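D-xylonate dehydratase (Caulobacter crescentus, PDB 5OYN) catalyses the dehydration of D-xylonate to 2-dehydro-3-deoxy-D-arabinonate in D-xylose degradation, and of D-gluconate with similar efficiency, using a [2Fe-2S] cluster and magnesium. Local coordinates at residues A[104-109]-A[564-569]; A[185-190]-A[478-483]; A[289-294]-A[507-512]; A[435-440]-A[471-476]; A[491-496]-A[518-523]. All blocks are in the same frame, centred on the assembly; numbering follows the deposited sequence.

Interaction 1: A[104-109]-A[564-569]; sequences RRPTAA and PWQEIY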
# COMPACT_ATOMS: atom_id res chain seq x y z
N ARG A 104 -1.01 15.46 21.43
CA ARG A 104 0.32 15.43 22.03
C ARG A 104 0.33 16.19 23.36
O ARG A 104 -0.09 17.34 23.44
CB ARG A 104 1.35 16.02 21.06
CG ARG A 104 2.66 16.35 21.72
CD ARG A 104 3.40 15.12 22.19
NE ARG A 104 4.83 15.38 22.24
CZ ARG A 104 5.54 15.53 23.35
NH1 ARG A 104 4.96 15.43 24.54
NH2 ARG A 104 6.84 15.78 23.27
N ARG A 105 0.83 15.53 24.41
CA ARG A 105 0.80 16.06 25.76
C ARG A 105 2.18 15.97 26.40
O ARG A 105 2.86 14.95 26.26
CB ARG A 105 -0.24 15.31 26.60
CG ARG A 105 -1.67 15.62 26.17
CD ARG A 105 -2.67 14.69 26.81
NE ARG A 105 -2.75 14.86 28.25
CZ ARG A 105 -3.54 14.16 29.05
NH1 ARG A 105 -4.34 13.21 28.55
NH2 ARG A 105 -3.54 14.40 30.35
N PRO A 106 2.63 17.01 27.11
CA PRO A 106 1.92 18.24 27.51
C PRO A 106 1.52 19.18 26.36
O PRO A 106 0.49 19.81 26.48
CB PRO A 106 2.94 18.92 28.42
CG PRO A 106 4.25 18.47 27.90
CD PRO A 106 4.05 17.05 27.47
N THR A 107 2.31 19.27 25.30
CA THR A 107 1.96 20.07 24.13
C THR A 107 2.83 19.66 22.97
O THR A 107 3.95 19.17 23.16
CB THR A 107 2.11 21.59 24.39
OG1 THR A 107 1.98 22.30 23.15
CG2 THR A 107 3.46 21.89 24.99
N ALA A 108 2.31 19.84 21.75
CA ALA A 108 3.09 19.53 20.55
C ALA A 108 4.17 20.57 20.26
O ALA A 108 5.03 20.31 19.40
CB ALA A 108 2.17 19.39 19.34
N ALA A 109 4.16 21.73 20.94
CA ALA A 109 5.25 22.68 20.78
C ALA A 109 6.59 22.07 21.14
O ALA A 109 7.63 22.51 20.64
CB ALA A 109 4.99 23.93 21.62
N PRO A 564 13.41 12.88 29.35
CA PRO A 564 14.71 13.32 28.81
C PRO A 564 14.61 14.50 27.85
O PRO A 564 15.44 15.40 27.93
CB PRO A 564 15.23 12.05 28.11
CG PRO A 564 14.62 10.92 28.88
CD PRO A 564 13.30 11.41 29.44
N TRP A 565 13.62 14.53 26.95
CA TRP A 565 13.62 15.62 25.99
C TRP A 565 13.23 16.94 26.66
O TRP A 565 13.70 18.00 26.24
CB TRP A 565 12.68 15.30 24.82
CG TRP A 565 12.48 16.45 23.90
CD1 TRP A 565 11.31 17.11 23.67
CD2 TRP A 565 13.48 17.11 23.11
NE1 TRP A 565 11.52 18.15 22.78
CE2 TRP A 565 12.84 18.16 22.42
CE3 TRP A 565 14.85 16.92 22.93
CZ2 TRP A 565 13.52 19.02 21.55
CZ3 TRP A 565 15.54 17.77 22.05
CH2 TRP A 565 14.87 18.81 21.38
N GLN A 566 12.42 16.88 27.71
CA GLN A 566 12.04 18.11 28.39
C GLN A 566 13.24 18.75 29.08
O GLN A 566 13.36 19.99 29.11
CB GLN A 566 10.92 17.83 29.39
CG GLN A 566 9.57 17.59 28.74
CD GLN A 566 8.52 17.21 29.75
OE1 GLN A 566 8.67 17.50 30.94
NE2 GLN A 566 7.45 16.57 29.30
N GLU A 567 14.13 17.94 29.65
CA GLU A 567 15.36 18.48 30.22
C GLU A 567 16.17 19.23 29.17
O GLU A 567 16.61 20.37 29.39
CB GLU A 567 16.20 17.37 30.85
CG GLU A 567 17.62 17.82 31.18
CD GLU A 567 18.18 17.22 32.46
OE1 GLU A 567 19.39 17.40 32.72
OE2 GLU A 567 17.40 16.56 33.19
N ILE A 568 16.37 18.61 28.00
CA ILE A 568 17.08 19.30 26.93
C ILE A 568 16.32 20.54 26.51
O ILE A 568 16.91 21.62 26.37
CB ILE A 568 17.29 18.36 25.73
CG1 ILE A 568 18.28 17.26 26.08
CG2 ILE A 568 17.75 19.17 24.52
CD1 ILE A 568 17.97 15.96 25.39
N TYR A 569 15.01 20.42 26.29
CA TYR A 569 14.24 21.56 25.81
C TYR A 569 14.31 22.72 26.78
O TYR A 569 14.62 23.86 26.40
CB TYR A 569 12.78 21.16 25.57
CG TYR A 569 11.94 22.26 24.95
CD1 TYR A 569 11.85 22.41 23.57
CD2 TYR A 569 11.22 23.15 25.75
CE1 TYR A 569 11.08 23.41 23.00
CE2 TYR A 569 10.45 24.17 25.18
CZ TYR A 569 10.38 24.29 23.80
OH TYR A 569 9.61 25.29 23.22
O HOH W 1 7.13 15.07 26.74

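Interaction 2: A[185-190]-A[478-483]; sequences KLAAGE and PPDHLL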
# COMPACT_ATOMS: atom_id res chain seq x y z
N LYS A 185 -21.36 26.98 25.14
CA LYS A 185 -22.75 26.54 25.17
C LYS A 185 -22.98 25.44 26.20
O LYS A 185 -24.07 25.35 26.77
CB LYS A 185 -23.17 26.10 23.77
CG LYS A 185 -22.74 27.08 22.69
CD LYS A 185 -23.73 27.12 21.55
CE LYS A 185 -23.04 26.89 20.21
NZ LYS A 185 -22.96 28.14 19.40
N LEU A 186 -21.97 24.62 26.46
CA LEU A 186 -22.10 23.61 27.51
C LEU A 186 -22.13 24.26 28.89
O LEU A 186 -22.83 23.77 29.79
CB LEU A 186 -20.96 22.61 27.43
CG LEU A 186 -21.01 21.47 28.44
CD1 LEU A 186 -22.00 20.40 28.00
CD2 LEU A 186 -19.62 20.86 28.65
N ALA A 187 -21.37 25.34 29.08
CA ALA A 187 -21.43 26.07 30.34
C ALA A 187 -22.77 26.78 30.48
O ALA A 187 -23.42 26.70 31.53
CB ALA A 187 -20.28 27.07 30.43
N ALA A 188 -23.21 27.47 29.43
CA ALA A 188 -24.50 28.16 29.38
C ALA A 188 -25.69 27.19 29.36
O ALA A 188 -26.84 27.67 29.21
CB ALA A 188 -24.56 29.09 28.17
N GLY A 189 -25.42 25.89 29.50
CA GLY A 189 -26.47 24.89 29.57
C GLY A 189 -27.34 24.80 28.33
O GLY A 189 -28.53 24.47 28.44
N GLU A 190 -26.78 25.07 27.16
CA GLU A 190 -27.52 25.00 25.90
C GLU A 190 -27.20 23.77 25.06
O GLU A 190 -27.93 23.49 24.11
CB GLU A 190 -27.27 26.27 25.07
CG GLU A 190 -27.81 27.55 25.73
CD GLU A 190 -27.27 28.82 25.09
OE1 GLU A 190 -26.42 28.70 24.17
OE2 GLU A 190 -27.69 29.92 25.51
N PRO A 478 -15.17 33.35 29.95
CA PRO A 478 -15.78 33.93 31.15
C PRO A 478 -16.33 32.85 32.07
O PRO A 478 -16.61 31.73 31.62
CB PRO A 478 -16.91 34.80 30.59
CG PRO A 478 -16.49 35.14 29.22
CD PRO A 478 -15.71 33.96 28.72
N PRO A 479 -16.50 33.16 33.36
CA PRO A 479 -17.20 32.23 34.25
C PRO A 479 -18.65 32.04 33.82
O PRO A 479 -19.19 32.80 33.02
CB PRO A 479 -17.11 32.91 35.62
CG PRO A 479 -15.99 33.90 35.50
CD PRO A 479 -15.98 34.34 34.07
N ASP A 480 -19.27 30.99 34.36
CA ASP A 480 -20.58 30.58 33.86
C ASP A 480 -21.61 31.68 34.07
O ASP A 480 -22.40 31.99 33.17
CB ASP A 480 -21.04 29.29 34.53
CG ASP A 480 -20.07 28.13 34.31
OD1 ASP A 480 -19.05 28.31 33.61
OD2 ASP A 480 -20.34 27.03 34.85
N HIS A 481 -21.60 32.30 35.26
CA HIS A 481 -22.63 33.30 35.56
C HIS A 481 -22.61 34.45 34.56
O HIS A 481 -23.67 34.96 34.19
CB HIS A 481 -22.48 33.80 37.01
CG HIS A 481 -21.39 34.81 37.22
ND1 HIS A 481 -20.21 34.52 37.87
CD2 HIS A 481 -21.33 36.13 36.90
CE1 HIS A 481 -19.46 35.60 37.92
NE2 HIS A 481 -20.11 36.59 37.34
N LEU A 482 -21.42 34.82 34.07
CA LEU A 482 -21.32 35.85 33.03
C LEU A 482 -21.76 35.32 31.67
O LEU A 482 -22.44 36.04 30.92
CB LEU A 482 -19.89 36.39 32.96
CG LEU A 482 -19.54 37.43 34.03
CD1 LEU A 482 -18.14 37.21 34.57
CD2 LEU A 482 -19.70 38.82 33.47
N LEU A 483 -21.37 34.09 31.33
CA LEU A 483 -21.83 33.49 30.08
C LEU A 483 -23.35 33.48 30.01
O LEU A 483 -23.93 33.84 28.98
CB LEU A 483 -21.28 32.07 29.94
CG LEU A 483 -19.86 31.96 29.38
CD1 LEU A 483 -19.24 30.59 29.61
CD2 LEU A 483 -19.82 32.37 27.91

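Interaction 3: A[289-294]-A[507-512]; sequences AQPHIV and ILNASP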
# COMPACT_ATOMS: atom_id res chain seq x y z
N ALA A 289 1.74 31.75 14.11
CA ALA A 289 2.64 32.05 13.00
C ALA A 289 3.84 32.87 13.46
O ALA A 289 4.94 32.72 12.90
CB ALA A 289 1.89 32.78 11.88
N GLN A 290 3.66 33.70 14.51
CA GLN A 290 4.73 34.62 14.90
C GLN A 290 5.94 33.87 15.43
O GLN A 290 7.04 34.02 14.86
CB GLN A 290 4.20 35.66 15.89
CG GLN A 290 5.29 36.54 16.50
CD GLN A 290 5.91 35.95 17.75
OE1 GLN A 290 5.23 35.69 18.73
NE2 GLN A 290 7.22 35.75 17.72
N PRO A 291 5.84 33.05 16.49
CA PRO A 291 7.03 32.28 16.89
C PRO A 291 7.61 31.48 15.74
O PRO A 291 8.84 31.37 15.65
CB PRO A 291 6.51 31.36 18.01
CG PRO A 291 5.31 32.02 18.51
CD PRO A 291 4.69 32.75 17.36
N HIS A 292 6.78 30.97 14.83
CA HIS A 292 7.28 30.11 13.76
C HIS A 292 7.98 30.91 12.68
O HIS A 292 9.00 30.46 12.15
CB HIS A 292 6.14 29.31 13.12
CG HIS A 292 5.52 28.32 14.04
ND1 HIS A 292 6.27 27.53 14.89
CD2 HIS A 292 4.23 27.99 14.25
CE1 HIS A 292 5.46 26.75 15.58
NE2 HIS A 292 4.22 27.01 15.22
N ILE A 293 7.43 32.06 12.30
CA ILE A 293 8.10 32.84 11.26
C ILE A 293 9.45 33.34 11.76
O ILE A 293 10.44 33.35 11.01
CB ILE A 293 7.20 33.98 10.78
CG1 ILE A 293 6.06 33.41 9.94
CG2 ILE A 293 8.00 34.97 9.96
CD1 ILE A 293 5.05 34.43 9.48
N VAL A 294 9.54 33.70 13.04
CA VAL A 294 10.82 34.14 13.59
C VAL A 294 11.81 32.99 13.62
O VAL A 294 12.94 33.10 13.13
CB VAL A 294 10.64 34.77 14.99
CG1 VAL A 294 11.98 34.85 15.71
CG2 VAL A 294 10.02 36.15 14.88
N ILE A 507 -4.07 38.54 24.30
CA ILE A 507 -2.69 39.02 24.30
C ILE A 507 -1.80 37.82 24.62
O ILE A 507 -1.89 37.23 25.70
CB ILE A 507 -2.50 40.16 25.31
CG1 ILE A 507 -3.20 41.41 24.80
CG2 ILE A 507 -1.01 40.47 25.51
CD1 ILE A 507 -4.05 42.08 25.84
N LEU A 508 -0.93 37.47 23.68
CA LEU A 508 -0.33 36.14 23.63
C LEU A 508 1.17 36.22 23.52
O LEU A 508 1.74 37.24 23.12
CB LEU A 508 -0.84 35.34 22.43
CG LEU A 508 -2.32 35.03 22.46
CD1 LEU A 508 -2.93 35.46 21.16
CD2 LEU A 508 -2.49 33.56 22.69
N ASN A 509 1.80 35.08 23.83
CA ASN A 509 3.23 34.84 23.61
C ASN A 509 4.09 35.80 24.43
O ASN A 509 5.18 36.20 23.99
CB ASN A 509 3.59 34.94 22.12
CG ASN A 509 2.73 34.06 21.23
OD1 ASN A 509 2.07 33.12 21.71
ND2 ASN A 509 2.72 34.34 19.94
N ALA A 510 3.61 36.17 25.61
CA ALA A 510 4.27 37.21 26.40
C ALA A 510 5.67 36.77 26.79
O ALA A 510 5.84 35.75 27.46
CB ALA A 510 3.44 37.55 27.64
N SER A 511 6.66 37.54 26.36
CA SER A 511 8.06 37.27 26.65
C SER A 511 8.68 38.46 27.38
O SER A 511 8.39 39.61 27.04
CB SER A 511 8.84 36.98 25.36
OG SER A 511 8.08 36.18 24.47
N PRO A 512 9.53 38.21 28.40
CA PRO A 512 9.84 36.85 28.85
C PRO A 512 8.74 36.29 29.75
O PRO A 512 8.06 37.06 30.44
CB PRO A 512 11.16 37.02 29.61
CG PRO A 512 11.30 38.52 29.88
CD PRO A 512 10.15 39.24 29.25

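Interaction 4: A[435-440]-A[471-476]; sequences DGSDDY and AEVVNM. With MG (magnesium ion), chain E.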
# COMPACT_ATOMS: atom_id res chain seq x y z
N ASP A 435 -2.45 30.03 37.68
CA ASP A 435 -1.13 29.43 37.50
C ASP A 435 -1.32 28.12 36.75
O ASP A 435 -1.36 27.02 37.32
CB ASP A 435 -0.43 29.25 38.84
CG ASP A 435 0.34 30.50 39.27
OD1 ASP A 435 1.49 30.68 38.79
OD2 ASP A 435 -0.22 31.30 40.06
N GLY A 436 -1.42 28.24 35.43
CA GLY A 436 -1.60 27.09 34.56
C GLY A 436 -3.06 26.85 34.22
O GLY A 436 -3.98 27.53 34.69
N SER A 437 -3.26 25.84 33.38
CA SER A 437 -4.60 25.51 32.90
C SER A 437 -5.43 24.87 34.00
O SER A 437 -6.60 25.24 34.21
CB SER A 437 -4.52 24.59 31.68
OG SER A 437 -5.78 24.47 31.04
N ASP A 438 -4.86 23.90 34.72
CA ASP A 438 -5.61 23.23 35.76
C ASP A 438 -6.14 24.23 36.77
O ASP A 438 -7.32 24.21 37.13
CB ASP A 438 -4.74 22.17 36.44
CG ASP A 438 -5.51 21.38 37.51
OD1 ASP A 438 -6.70 21.04 37.30
OD2 ASP A 438 -4.90 21.10 38.57
N ASP A 439 -5.26 25.15 37.20
CA ASP A 439 -5.64 26.22 38.12
C ASP A 439 -6.88 26.96 37.63
O ASP A 439 -7.86 27.12 38.37
CB ASP A 439 -4.45 27.17 38.29
CG ASP A 439 -4.61 28.12 39.48
OD1 ASP A 439 -5.17 27.72 40.52
OD2 ASP A 439 -4.13 29.27 39.36
N TYR A 440 -6.87 27.41 36.37
CA TYR A 440 -8.01 28.13 35.81
C TYR A 440 -9.30 27.33 35.96
O TYR A 440 -10.32 27.85 36.43
CB TYR A 440 -7.75 28.46 34.34
CG TYR A 440 -8.99 28.85 33.55
CD1 TYR A 440 -9.76 27.89 32.90
CD2 TYR A 440 -9.38 30.17 33.45
CE1 TYR A 440 -10.89 28.24 32.19
CE2 TYR A 440 -10.51 30.53 32.73
CZ TYR A 440 -11.27 29.56 32.10
OH TYR A 440 -12.39 29.93 31.39
N ALA A 471 2.05 26.44 25.63
CA ALA A 471 0.79 25.72 25.54
C ALA A 471 -0.35 26.63 25.08
O ALA A 471 -0.39 27.82 25.38
CB ALA A 471 0.42 25.09 26.88
N GLU A 472 -1.29 26.03 24.34
CA GLU A 472 -2.46 26.74 23.81
C GLU A 472 -3.53 26.78 24.89
O GLU A 472 -4.50 26.02 24.86
CB GLU A 472 -2.99 26.06 22.55
CG GLU A 472 -2.06 26.11 21.33
CD GLU A 472 -2.60 25.34 20.11
OE1 GLU A 472 -3.59 24.57 20.19
OE2 GLU A 472 -1.96 25.51 19.02
N VAL A 473 -3.35 27.67 25.87
CA VAL A 473 -4.28 27.75 27.00
C VAL A 473 -4.76 29.17 27.32
O VAL A 473 -5.40 29.39 28.35
CB VAL A 473 -3.66 27.13 28.27
CG1 VAL A 473 -3.46 25.62 28.10
CG2 VAL A 473 -2.35 27.83 28.63
N VAL A 474 -4.47 30.13 26.44
CA VAL A 474 -4.79 31.52 26.76
C VAL A 474 -6.24 31.86 26.43
O VAL A 474 -6.83 32.76 27.05
CB VAL A 474 -3.81 32.47 26.06
CG1 VAL A 474 -4.20 33.93 26.29
CG2 VAL A 474 -2.39 32.24 26.58
N ASN A 475 -6.87 31.18 25.47
CA ASN A 475 -8.25 31.53 25.13
C ASN A 475 -9.22 31.12 26.25
O ASN A 475 -10.14 30.33 26.03
CB ASN A 475 -8.66 30.91 23.78
CG ASN A 475 -8.41 29.40 23.69
OD1 ASN A 475 -7.35 28.90 24.06
ND2 ASN A 475 -9.39 28.67 23.16
N MET A 476 -9.01 31.68 27.45
CA MET A 476 -9.87 31.43 28.60
C MET A 476 -11.25 32.04 28.40
O MET A 476 -11.38 33.13 27.83
CB MET A 476 -9.24 32.00 29.87
CG MET A 476 -8.07 31.19 30.40
SD MET A 476 -7.07 32.07 31.64
CE MET A 476 -6.29 33.28 30.59
MG MG E . -1.78 24.37 17.28
O HOH W 2 -3.25 25.71 16.43

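Interaction 5: A[491-496]-A[518-523]; sequences PTLGDG and GGLSWL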
# COMPACT_ATOMS: atom_id res chain seq x y z
N PRO A 491 -11.40 40.11 28.29
CA PRO A 491 -10.02 40.23 27.82
C PRO A 491 -9.15 39.16 28.43
O PRO A 491 -9.39 38.68 29.54
CB PRO A 491 -9.60 41.64 28.26
CG PRO A 491 -10.70 42.14 29.14
CD PRO A 491 -11.93 41.41 28.75
N THR A 492 -8.14 38.75 27.67
CA THR A 492 -7.34 37.58 28.00
C THR A 492 -5.88 37.91 27.76
O THR A 492 -5.54 38.64 26.83
CB THR A 492 -7.76 36.35 27.17
OG1 THR A 492 -8.10 36.76 25.84
CG2 THR A 492 -8.95 35.64 27.80
N LEU A 493 -5.02 37.37 28.63
CA LEU A 493 -3.59 37.61 28.52
C LEU A 493 -2.85 36.48 29.22
O LEU A 493 -3.30 35.98 30.25
CB LEU A 493 -3.23 38.97 29.15
CG LEU A 493 -1.75 39.24 29.42
CD1 LEU A 493 -1.46 40.67 29.08
CD2 LEU A 493 -1.42 38.99 30.88
N GLY A 494 -1.71 36.09 28.65
CA GLY A 494 -0.90 35.04 29.25
C GLY A 494 0.43 34.90 28.54
O GLY A 494 0.65 35.47 27.47
N ASP A 495 1.33 34.13 29.17
CA ASP A 495 2.65 33.86 28.62
C ASP A 495 2.69 32.58 27.80
O ASP A 495 3.77 32.16 27.37
CB ASP A 495 3.72 33.82 29.73
CG ASP A 495 3.50 32.69 30.73
OD1 ASP A 495 2.39 32.10 30.75
OD2 ASP A 495 4.43 32.39 31.52
N GLY A 496 1.53 31.95 27.58
CA GLY A 496 1.40 30.84 26.66
C GLY A 496 0.79 31.28 25.34
O GLY A 496 0.82 32.46 24.96
N GLY A 518 9.78 37.00 34.09
CA GLY A 518 9.12 38.07 33.37
C GLY A 518 8.11 38.75 34.26
O GLY A 518 7.76 38.27 35.34
N GLY A 519 7.61 39.90 33.79
CA GLY A 519 6.72 40.71 34.61
C GLY A 519 5.52 39.96 35.16
O GLY A 519 5.00 40.30 36.23
N LEU A 520 5.05 38.94 34.44
CA LEU A 520 3.90 38.19 34.94
C LEU A 520 4.22 37.39 36.20
O LEU A 520 3.29 36.87 36.82
CB LEU A 520 3.36 37.27 33.84
CG LEU A 520 2.53 37.97 32.76
CD1 LEU A 520 2.10 37.00 31.68
CD2 LEU A 520 1.32 38.69 33.36
N SER A 521 5.49 37.29 36.60
CA SER A 521 5.81 36.52 37.80
C SER A 521 5.34 37.22 39.07
O SER A 521 5.04 36.55 40.07
CB SER A 521 7.31 36.24 37.90
OG SER A 521 8.09 37.30 37.37
N TRP A 522 5.23 38.55 39.06
CA TRP A 522 4.85 39.29 40.26
C TRP A 522 3.43 39.81 40.24
O TRP A 522 2.97 40.32 41.27
CB TRP A 522 5.82 40.45 40.52
CG TRP A 522 6.15 41.39 39.36
CD1 TRP A 522 7.31 41.43 38.63
CD2 TRP A 522 5.32 42.45 38.86
NE1 TRP A 522 7.25 42.44 37.69
CE2 TRP A 522 6.04 43.07 37.80
CE3 TRP A 522 4.05 42.92 39.17
CZ2 TRP A 522 5.52 44.14 37.07
CZ3 TRP A 522 3.53 43.99 38.45
CH2 TRP A 522 4.26 44.59 37.41
N LEU A 523 2.71 39.70 39.12
CA LEU A 523 1.33 40.16 39.08
C LEU A 523 0.46 39.33 40.01
O LEU A 523 0.71 38.14 40.24
CB LEU A 523 0.81 40.12 37.65
CG LEU A 523 -0.67 40.38 37.36
CD1 LEU A 523 -0.94 41.85 37.07
CD2 LEU A 523 -1.06 39.55 36.16

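Interaction 1: A[104-109]-A[564-569]
Pro106 and Gln566 approach from opposite directions, and the nearest pair, Pro106 CD and Gln566 NE2, is 3.9 Å apart. This is van der Waals contact of the proline CG and CD methylenes with the amide nitrogen. The polar link runs through a water instead, which accepts from Gln566 NE2 at 3.0 Å and from Arg104 NH1 at 3.1 Å. A second, looser touch joins Ala109 O to Tyr569 CE1 at 4.3 Å, the carbonyl lying oblique to the ring. Gln566 spans the gap because its chain runs extended beyond CG (chi2 176°), and its other amide atom, OE1, accepts from Met562 N.

The loop 104-109 connects strand 90-95 to helix 109-125. Thr107 precedes the turn that leads into the helix and caps it: its OG1 accepts from Ala109 N at 3.2 Å in a nearly straight bond (172°). A cis peptide precedes Pro106.

Further out, the carbonyl Thr107 O stands 3.9 Å above the plane of the Arg104 guanidinium, over its centre. NH1 also makes a weak bond to Arg105 O. Salt bridges from NE to Asp111 and from NH2 to Glu121 of the second subunit probably help to orient the guanidinium whose NH1 shares the water with Gln566.

Interaction 2: A[185-190]-A[478-483]
Asp480 and Leu483 meet one methyl, CB of Ala187, in the last turn of helix 177-187. Along 478-483, after Pro478 comes Pro479, the N-cap of helix 480-484, whose carbonyl O accepts from Leu483 N at 3.0 Å. Asp480 opens the helix and makes the closest backbone approach, 5.8 Å between its CA and that of Ala187. Its CG lies anti to the carbonyl carbon (chi1 -59°), which places OD1 3.6 Å from Ala187 CB. Its backbone N donates to Asn445 OD1. One turn on, Leu483 adds the apolar half: CD1 lies 3.8 Å from the same CB, and the leucine also rests on Gln477.

On the opposing side the helix ends in a Schellman motif. Gly189 has positive phi (62°), Glu190 N bonds to Lys185 O at 2.8 Å, and a weaker bond joins Gly189 N to Leu186 O. The contact therefore joins the C-terminal end of one helix to the N-terminal end of another, away from the annotated sites.

No hydrogen bond crosses between the segments, and OD1 has its polar partner outside them. The close contacts consequently all converge on one methyl and are van der Waals in kind, with the carboxylate oxygen as a neighbour and not a bonding partner.

Interaction 3: A[289-294]-A[507-512]
Asn509, with 49 Å² buried by the contact, meets both Gln290 and Pro291, which bury about 20 Å² each. Its ND2 donates to Gln290 OE1 at 3.1 Å. The bond is moderately bent (N-H...O 144°), and OE1 is tilted from the Asn509 amide plane. The two side chains come from opposite directions with their amide planes 60° apart, so the amides do not stack. Gln290 makes the reach by a bend at chi2 (-87°) after CG leaves anti to the backbone N, and its NE2 donates to Leu576 O. Both ends of this buried amide are thus engaged.

Pro291 crosses Asn509 steeply, its CD 3.6 Å from ND2. The same nitrogen has a weak second bond to Thr287 O, just before the helix. Asn509 itself has a left-handed backbone conformation within strand 507-511, and Ser511 OG donates to its carbonyl O at 2.9 Å.

The first turn of helix 289-299 is in this way tied to strand 507-511, which pairs with strand 401-404 and also bonds through its backbone to 492-494. His292 NE2 bonds to the carboxylated lysine at position 139, so the helix turn that carries the contact also carries a second-shell residue of the magnesium site, while the Gln290-Asn509 pair lies farther out.

Interaction 4: A[435-440]-A[471-476]
The magnesium-binding loop 471-476 packs against the first turn of helix 436-443 through two pairs, Ser437 with Val473 and Tyr440 with Met476. Glu472, next to Val473 in the chain, supplies OE2 to the magnesium ion at 2.1 Å. A water is a further ligand at 2.2 Å, and Glu101, Asp138 and the carboxylated lysine at position 139 belong to the same site. The Glu472 chain is extended beyond CG (chi2 177°), which carries the carboxylate away from helix 436-443 toward the ion.

The larger pair is Tyr440 and Met476, whose side chains slide past each other in opposite directions. Met476 CG lies over one ring face, 3.7 Å from the centroid and 27° off the normal, a CH-pi contact offset toward the CD2-CE2 rim. Its SD is oblique, 4.3 Å from the same centroid, which makes a Met-aromatic contact. Phe434 meets the Tyr440 ring edge-to-face, and Tyr440 OH bonds to Gln477 O, so the ring is probably restrained by its hydroxyl bond as well as by packing. The smaller pair brings Val473 CG1 within 3.9 Å of Ser437 CB.

No hydrogen bond joins the two segments. Beyond them, Ser437 OG and Glu472 OE1 each have a weak bond to His600 of the second subunit. The backbone at Glu472 and Asn475 fits inverse gamma turns, though the bonds closing them are weak or doubtfully short. This loop, packed on helix 436-443 and bonded through its backbone to Arg497, contributes the Glu472 ligand to the dehydratase's magnesium site.

Interaction 5: A[491-496]-A[518-523]
Asp495 and Leu520 are the backbone's nearest points, 7.8 Å between CA atoms, so side-chain atoms must bridge the gap. Segment 491-496 is extended through strand 492-494 and leaves strand geometry at Asp495 (phi -93°, psi 7°). Opposite, 519-521 have helical phi and psi but lack the regular bonds, forming a short turn from which Leu520 projects.

Leu520 buries the largest area, 66 Å². Its CD2 meets Leu493 CD2 at 3.7 Å; CD1 also comes near that methyl but chiefly faces the backbone, 3.9 Å from Asp495 N and 4.1 Å from Asp495 CB, and the carbonyl carbon Gly494 C is also 4.1 Å from CD1. The strand side is thus met partly through its backbone. Leu493 sends CG anti to its own nitrogen (chi1 166°), and its side chain crosses that of Leu520 obliquely. Nothing polar joins the two segments: Asp495 turns its carboxylate to other amides, OD1 accepting from Ala462 N and OD2 from Gly461 N and Ser514 N. Three backbone N-H groups would probably stabilise the buried negative charge.

Strand 492-494 lies between parallel strand 455-460 and strand 507-511, where Thr492 and Gly494 bond to Ile507; Val458 of strand 455-460 touches both Leu493 and Leu520. Arg460, at the end of that strand, bonds to the carbonyls of Leu520 and Leu523, which ties the turn to the sheet ahead of strand 528-532.

Interactions 3, 4 and 5 form a connected group with centres 11 to 16 Å apart. Strand 507-511 of interaction 3 meets segment 491-496 of interaction 5 in probable backbone hydrogen bonds, and Val474 of interaction 4 packs on both. Interaction 1 spans 104-109 to 564-569, and the other four fall between its segments in sequence; its centre lies about 17 Å from that of interaction 4, and both reach the second subunit. Interaction 2 is peripheral, about 30 Å from the chain's centre, but its segment 478-483 follows closely after 471-476. Interactions 1, 2 and 3 each join the N-terminal and C-terminal parts of the dehydratase, which together supply the magnesium ligands.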